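Family 88 glycosyl hydrolase from Bacteroides thetaiotaomicron has the family 88 glycosyl hydrolase fold, and may act as a hydrolase or as a polysaccharide lyase on complex plant glycans. Local coordinates of one contact, PDB 5NOA (chain A, 1.26 Å), residues 53-58 and 114-119, beside the matching contact of the related glycoside hydrolase family 88 protein from Bacteroides vulgatus, PDB 4Q88 (chain B, 1.73 Å), residues 36-41 and 97-102. One frame, after least-squares fit of the local backbone (RMSD 0.12 Å); residues are numbered along the deposited sequences.

Structure 1 (5NOA); sequences RSFWDN and FGDYQI.
F55 and Y117 make the aromatic part of a buried contact between the start of helix 56-72, where F55 is the N-cap residue, and the loop entering helix 120-130, in a mainly helical chain of the six-hairpin glycosidase clan. With F55 CG anti to the backbone N (chi1 -161°), its CD1 sits over the centre of the Y117 ring, 3.6 Å from Y117 CE2. S54 OG lies at that ring's edge, in plane, 3.4 Å from Y117 CE1. The hydroxyl OH of Y117 is hydrogen-bonded to the E107 carbonyl. The W56 and D116 side chains lie side by side and point the same way, with ring and carboxylate planes 33° apart and W56 CD1 3.2 Å from D116 OD2. Apolar packing adds I119 CG2, 3.8 Å from W56 CB. One water bridges the segments, donating to S54 O (2.7 Å) and D116 O (2.9 Å).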
loop_
_atom_site.group_PDB
_atom_site.type_symbol
_atom_site.label_atom_id
_atom_site.label_comp_id
_atom_site.label_asym_id
_atom_site.label_seq_id
_atom_site.Cartn_x
_atom_site.Cartn_y
_atom_site.Cartn_z
ATOM N N ARG A 53 10.331 5.502 -14.219
ATOM C CA ARG A 53 11.298 4.940 -13.301
ATOM C C ARG A 53 10.655 3.992 -12.284
ATOM O O ARG A 53 9.418 3.902 -12.139
ATOM C CB ARG A 53 12.101 6.052 -12.633
ATOM C CG ARG A 53 11.287 6.983 -11.761
ATOM C CD ARG A 53 12.184 8.039 -11.131
ATOM N NE ARG A 53 11.380 8.946 -10.349
ATOM C CZ ARG A 53 11.856 10.040 -9.763
ATOM N NH1 ARG A 53 13.144 10.354 -9.856
ATOM N NH2 ARG A 53 11.022 10.798 -9.112
ATOM N N SER A 54 11.560 3.363 -11.539
ATOM C CA SER A 54 11.195 2.302 -10.588
ATOM C C SER A 54 10.733 2.820 -9.228
ATOM O O SER A 54 10.344 2.015 -8.388
ATOM C CB SER A 54 12.426 1.386 -10.379
ATOM O OG SER A 54 13.385 2.063 -9.543
ATOM N N PHE A 55 10.767 4.130 -9.019
ATOM C CA PHE A 55 10.462 4.783 -7.747
ATOM C C PHE A 55 9.024 4.524 -7.296
ATOM O O PHE A 55 8.163 4.075 -8.084
ATOM C CB PHE A 55 10.746 6.287 -7.917
ATOM C CG PHE A 55 10.926 7.099 -6.656
ATOM C CD1 PHE A 55 11.846 6.754 -5.678
ATOM C CD2 PHE A 55 10.252 8.310 -6.522
ATOM C CE1 PHE A 55 12.052 7.568 -4.567
ATOM C CE2 PHE A 55 10.442 9.109 -5.422
ATOM C CZ PHE A 55 11.332 8.730 -4.444
ATOM N N TRP A 56 8.759 4.838 -6.030
ATOM C CA TRP A 56 7.585 4.310 -5.326
ATOM C C TRP A 56 6.261 4.582 -5.984
ATOM O O TRP A 56 5.361 3.764 -5.855
ATOM C CB TRP A 56 7.532 4.809 -3.885
ATOM C CG TRP A 56 7.175 6.254 -3.766
ATOM C CD1 TRP A 56 8.035 7.315 -3.797
ATOM C CD2 TRP A 56 5.854 6.807 -3.631
ATOM N NE1 TRP A 56 7.331 8.493 -3.698
ATOM C CE2 TRP A 56 5.992 8.195 -3.585
ATOM C CE3 TRP A 56 4.565 6.242 -3.558
ATOM C CZ2 TRP A 56 4.901 9.045 -3.476
ATOM C CZ3 TRP A 56 3.479 7.101 -3.456
ATOM C CH2 TRP A 56 3.662 8.489 -3.434
ATOM N N ASP A 57 6.090 5.761 -6.561
ATOM C CA ASP A 57 4.751 6.105 -7.050
ATOM C C ASP A 57 4.387 5.210 -8.248
ATOM O O ASP A 57 3.275 4.684 -8.319
ATOM C CB ASP A 57 4.653 7.599 -7.328
ATOM C CG ASP A 57 5.695 8.140 -8.345
ATOM O OD1 ASP A 57 6.887 7.693 -8.379
ATOM O OD2 ASP A 57 5.321 9.053 -9.107
ATOM N N ASN A 58 5.332 5.023 -9.163
ATOM C CA ASN A 58 5.107 4.094 -10.272
ATOM C C ASN A 58 5.031 2.680 -9.752
ATOM O O ASN A 58 4.171 1.883 -10.173
ATOM C CB ASN A 58 6.217 4.209 -11.306
ATOM C CG ASN A 58 6.192 5.503 -12.052
ATOM O OD1 ASN A 58 5.150 6.140 -12.190
ATOM N ND2 ASN A 58 7.347 5.894 -12.550
ATOM N N PHE A 114 16.730 3.115 0.535
ATOM C CA PHE A 114 15.498 3.816 0.830
ATOM C C PHE A 114 14.338 2.991 0.307
ATOM O O PHE A 114 14.288 2.668 -0.881
ATOM C CB PHE A 114 15.549 5.179 0.140
ATOM C CG PHE A 114 14.348 6.060 0.383
ATOM C CD1 PHE A 114 13.663 6.092 1.611
ATOM C CD2 PHE A 114 13.920 6.906 -0.625
ATOM C CE1 PHE A 114 12.591 6.931 1.798
ATOM C CE2 PHE A 114 12.837 7.728 -0.436
ATOM C CZ PHE A 114 12.168 7.721 0.766
ATOM N N GLY A 115 13.383 2.651 1.177
ATOM C CA GLY A 115 12.290 1.796 0.803
ATOM C C GLY A 115 11.472 2.257 -0.362
ATOM O O GLY A 115 10.888 1.404 -1.072
ATOM N N ASP A 116 11.414 3.565 -0.622
ATOM C CA ASP A 116 10.738 4.016 -1.837
ATOM C C ASP A 116 11.368 3.496 -3.137
ATOM O O ASP A 116 10.696 3.471 -4.170
ATOM C CB ASP A 116 10.650 5.541 -1.866
ATOM C CG ASP A 116 9.544 6.117 -0.987
ATOM O OD1 ASP A 116 8.746 5.350 -0.437
ATOM O OD2 ASP A 116 9.478 7.369 -0.936
ATOM N N TYR A 117 12.632 3.063 -3.071
ATOM C CA TYR A 117 13.330 2.429 -4.178
ATOM C C TYR A 117 13.390 0.928 -4.062
ATOM O O TYR A 117 14.140 0.266 -4.819
ATOM C CB TYR A 117 14.715 3.053 -4.410
ATOM C CG TYR A 117 14.751 4.098 -5.480
ATOM C CD1 TYR A 117 14.278 3.828 -6.762
ATOM C CD2 TYR A 117 15.311 5.331 -5.205
ATOM C CE1 TYR A 117 14.365 4.794 -7.762
ATOM C CE2 TYR A 117 15.402 6.290 -6.192
ATOM C CZ TYR A 117 14.932 6.012 -7.464
ATOM O OH TYR A 117 14.985 6.990 -8.425
ATOM N N GLN A 118 12.597 0.358 -3.157
ATOM C CA GLN A 118 12.539 -1.079 -2.971
ATOM C C GLN A 118 11.174 -1.692 -3.230
ATOM O O GLN A 118 11.070 -2.894 -3.419
ATOM C CB GLN A 118 13.020 -1.413 -1.563
ATOM C CG GLN A 118 14.448 -0.961 -1.283
ATOM C CD GLN A 118 14.871 -1.195 0.135
ATOM O OE1 GLN A 118 14.035 -1.296 1.028
ATOM N NE2 GLN A 118 16.192 -1.241 0.378
ATOM N N ILE A 119 10.120 -0.868 -3.252
ATOM C CA ILE A 119 8.811 -1.414 -3.561
ATOM C C ILE A 119 8.776 -2.040 -4.937
ATOM O O ILE A 119 8.031 -3.009 -5.157
ATOM C CB ILE A 119 7.684 -0.386 -3.337
ATOM C CG1 ILE A 119 6.345 -0.865 -3.959
ATOM C CG2 ILE A 119 8.047 0.997 -3.839
ATOM C CD1 ILE A 119 5.125 -0.033 -3.576
HETATM O O HOH W 1 10.719 1.154 -5.896
#

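Structure 2 (4Q88); sequences RSFWDN and FGDWQV.
Aromatic packing joins F38, the N-cap residue of its helix, to W100. F38 CG is anti to the backbone N (chi1 -163°), which places CD1 over the centre of the W100 ring, 3.4 Å from W100 CE2. S37 OG lies at that ring's edge, in plane, 3.7 Å from W100 CZ3, and is also hydrogen-bonded to the K74 carbonyl. The indole NE1 of W100 is hydrogen-bonded to the G89 carbonyl, which satisfies the one polar atom of this buried side chain. The W39 and D99 side chains lie side by side and point the same way, with ring and carboxylate planes 33° apart and W39 CD1 3.4 Å from D99 OD2. Apolar packing adds V102 CG1, 3.8 Å from W39 CB. A single water links the segments, donating to S37 O (2.7 Å) and D99 O (2.7 Å).

What differs
The sharpest difference is the aromatic residue on the loop, Y117(A) against W100(B). Their CB atoms coincide within the error, while chi1 is -97° in Y117(A) and -79° in W100(B). After superposition, CE2 of Y117(A) lies 0.6 Å from CE2 of W100(B), and CZ of Y117(A) is 0.7 Å apart from CZ2 of W100(B). The six-membered part of the indole lies over the outer part of the phenol ring and reaches to the hydroxyl's place. Chemically, the far end differs: OH of Y117(A) and CH2 of W100(B) are 1.2 Å apart, so a C-H carbon stands near the hydroxyl's place, and the polar atom of W100(B) is NE1 in the five-membered ring. The phenylalanine beneath does not answer with a shift: F55(A) and F38(B) keep their place, and CD1 touches CE2 of the exchanged ring in both.

At the second exchange, I119(A) against V102(B), the branch against the tryptophan is preserved: CG2 of I119(A) and CG1 of V102(B) are 0.0 Å apart, and W56(A) and W39(B) keep their place. The other branch atoms, CG1 of I119(A) and CG2 of V102(B), are 0.3 Å apart, so both branch positions are kept in the two residues.

Structure 2 (4Q88)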
loop_
_atom_site.group_PDB
_atom_site.type_symbol
_atom_site.label_atom_id
_atom_site.label_comp_id
_atom_site.label_asym_id
_atom_site.label_seq_id
_atom_site.Cartn_x
_atom_site.Cartn_y
_atom_site.Cartn_z
ATOM N N ARG B 36 10.502 5.475 -14.426
ATOM C CA ARG B 36 11.402 5.020 -13.387
ATOM C C ARG B 36 10.700 4.085 -12.349
ATOM O O ARG B 36 9.475 4.110 -12.220
ATOM C CB ARG B 36 12.010 6.219 -12.662
ATOM C CG ARG B 36 11.056 7.108 -11.929
ATOM C CD ARG B 36 11.791 8.209 -11.164
ATOM N NE ARG B 36 10.852 9.068 -10.517
ATOM C CZ ARG B 36 11.157 10.083 -9.700
ATOM N NH1 ARG B 36 12.394 10.361 -9.368
ATOM N NH2 ARG B 36 10.188 10.809 -9.194
ATOM N N SER B 37 11.502 3.311 -11.624
ATOM C CA SER B 37 10.988 2.285 -10.724
ATOM C C SER B 37 10.739 2.846 -9.311
ATOM O O SER B 37 10.645 2.083 -8.395
ATOM C CB SER B 37 11.930 1.079 -10.654
ATOM O OG SER B 37 13.265 1.469 -10.346
ATOM N N PHE B 38 10.641 4.162 -9.155
ATOM C CA PHE B 38 10.417 4.812 -7.872
ATOM C C PHE B 38 9.040 4.533 -7.322
ATOM O O PHE B 38 8.185 4.047 -8.053
ATOM C CB PHE B 38 10.572 6.308 -8.089
ATOM C CG PHE B 38 10.781 7.136 -6.827
ATOM C CD1 PHE B 38 11.681 6.767 -5.843
ATOM C CD2 PHE B 38 10.199 8.372 -6.739
ATOM C CE1 PHE B 38 11.947 7.588 -4.749
ATOM C CE2 PHE B 38 10.429 9.195 -5.646
ATOM C CZ PHE B 38 11.323 8.810 -4.655
ATOM N N TRP B 39 8.811 4.832 -6.039
ATOM C CA TRP B 39 7.634 4.290 -5.316
ATOM C C TRP B 39 6.260 4.542 -5.971
ATOM O O TRP B 39 5.388 3.701 -5.912
ATOM C CB TRP B 39 7.599 4.808 -3.864
ATOM C CG TRP B 39 7.169 6.241 -3.805
ATOM C CD1 TRP B 39 7.958 7.342 -3.941
ATOM C CD2 TRP B 39 5.841 6.719 -3.635
ATOM N NE1 TRP B 39 7.197 8.497 -3.878
ATOM C CE2 TRP B 39 5.892 8.134 -3.672
ATOM C CE3 TRP B 39 4.620 6.098 -3.394
ATOM C CZ2 TRP B 39 4.743 8.916 -3.539
ATOM C CZ3 TRP B 39 3.488 6.875 -3.281
ATOM C CH2 TRP B 39 3.563 8.264 -3.311
ATOM N N ASP B 40 6.056 5.729 -6.524
ATOM C CA ASP B 40 4.729 6.077 -7.012
ATOM C C ASP B 40 4.333 5.210 -8.206
ATOM O O ASP B 40 3.217 4.649 -8.232
ATOM C CB ASP B 40 4.603 7.591 -7.268
ATOM C CG ASP B 40 5.624 8.135 -8.262
ATOM O OD1 ASP B 40 6.731 7.575 -8.506
ATOM O OD2 ASP B 40 5.273 9.178 -8.826
ATOM N N ASN B 41 5.248 5.038 -9.170
ATOM C CA ASN B 41 5.019 4.066 -10.229
ATOM C C ASN B 41 4.960 2.644 -9.709
ATOM O O ASN B 41 4.119 1.843 -10.130
ATOM C CB ASN B 41 6.111 4.179 -11.290
ATOM C CG ASN B 41 6.081 5.513 -12.000
ATOM O OD1 ASN B 41 5.012 6.036 -12.304
ATOM N ND2 ASN B 41 7.249 6.021 -12.365
ATOM N N PHE B 97 16.735 3.111 0.656
ATOM C CA PHE B 97 15.523 3.852 1.002
ATOM C C PHE B 97 14.347 3.067 0.397
ATOM O O PHE B 97 14.334 2.738 -0.776
ATOM C CB PHE B 97 15.632 5.269 0.435
ATOM C CG PHE B 97 14.408 6.113 0.664
ATOM C CD1 PHE B 97 13.912 6.293 1.929
ATOM C CD2 PHE B 97 13.799 6.741 -0.399
ATOM C CE1 PHE B 97 12.786 7.093 2.135
ATOM C CE2 PHE B 97 12.669 7.506 -0.211
ATOM C CZ PHE B 97 12.146 7.640 1.064
ATOM N N GLY B 98 13.382 2.700 1.221
ATOM C CA GLY B 98 12.314 1.776 0.833
ATOM C C GLY B 98 11.478 2.215 -0.357
ATOM O O GLY B 98 10.943 1.413 -1.078
ATOM N N ASP B 99 11.418 3.512 -0.649
ATOM C CA ASP B 99 10.687 3.946 -1.853
ATOM C C ASP B 99 11.401 3.449 -3.142
ATOM O O ASP B 99 10.780 3.427 -4.208
ATOM C CB ASP B 99 10.592 5.481 -1.901
ATOM C CG ASP B 99 9.564 6.054 -0.967
ATOM O OD1 ASP B 99 8.807 5.282 -0.346
ATOM O OD2 ASP B 99 9.505 7.332 -0.904
ATOM N N TRP B 100 12.670 3.005 -3.025
ATOM C CA TRP B 100 13.408 2.419 -4.161
ATOM C C TRP B 100 13.419 0.902 -4.075
ATOM O O TRP B 100 14.084 0.229 -4.829
ATOM C CB TRP B 100 14.833 2.944 -4.196
ATOM C CG TRP B 100 14.917 4.315 -4.789
ATOM C CD1 TRP B 100 15.323 5.470 -4.160
ATOM C CD2 TRP B 100 14.677 4.650 -6.148
ATOM N NE1 TRP B 100 15.314 6.510 -5.062
ATOM C CE2 TRP B 100 14.921 6.040 -6.288
ATOM C CE3 TRP B 100 14.234 3.918 -7.268
ATOM C CZ2 TRP B 100 14.727 6.718 -7.513
ATOM C CZ3 TRP B 100 14.067 4.577 -8.490
ATOM C CH2 TRP B 100 14.330 5.964 -8.605
ATOM N N GLN B 101 12.625 0.377 -3.171
ATOM C CA GLN B 101 12.546 -1.090 -2.938
ATOM C C GLN B 101 11.172 -1.703 -3.182
ATOM O O GLN B 101 11.029 -2.926 -3.363
ATOM C CB GLN B 101 12.990 -1.393 -1.520
ATOM C CG GLN B 101 14.412 -0.990 -1.200
ATOM C CD GLN B 101 14.801 -1.249 0.247
ATOM O OE1 GLN B 101 13.938 -1.379 1.119
ATOM N NE2 GLN B 101 16.105 -1.315 0.525
ATOM N N VAL B 102 10.128 -0.887 -3.232
ATOM C CA VAL B 102 8.770 -1.391 -3.524
ATOM C C VAL B 102 8.668 -1.994 -4.932
ATOM O O VAL B 102 7.900 -2.961 -5.131
ATOM C CB VAL B 102 7.658 -0.325 -3.233
ATOM C CG1 VAL B 102 8.015 1.011 -3.834
ATOM C CG2 VAL B 102 6.279 -0.765 -3.691
HETATM O O HOH W 2 10.680 1.236 -5.859
#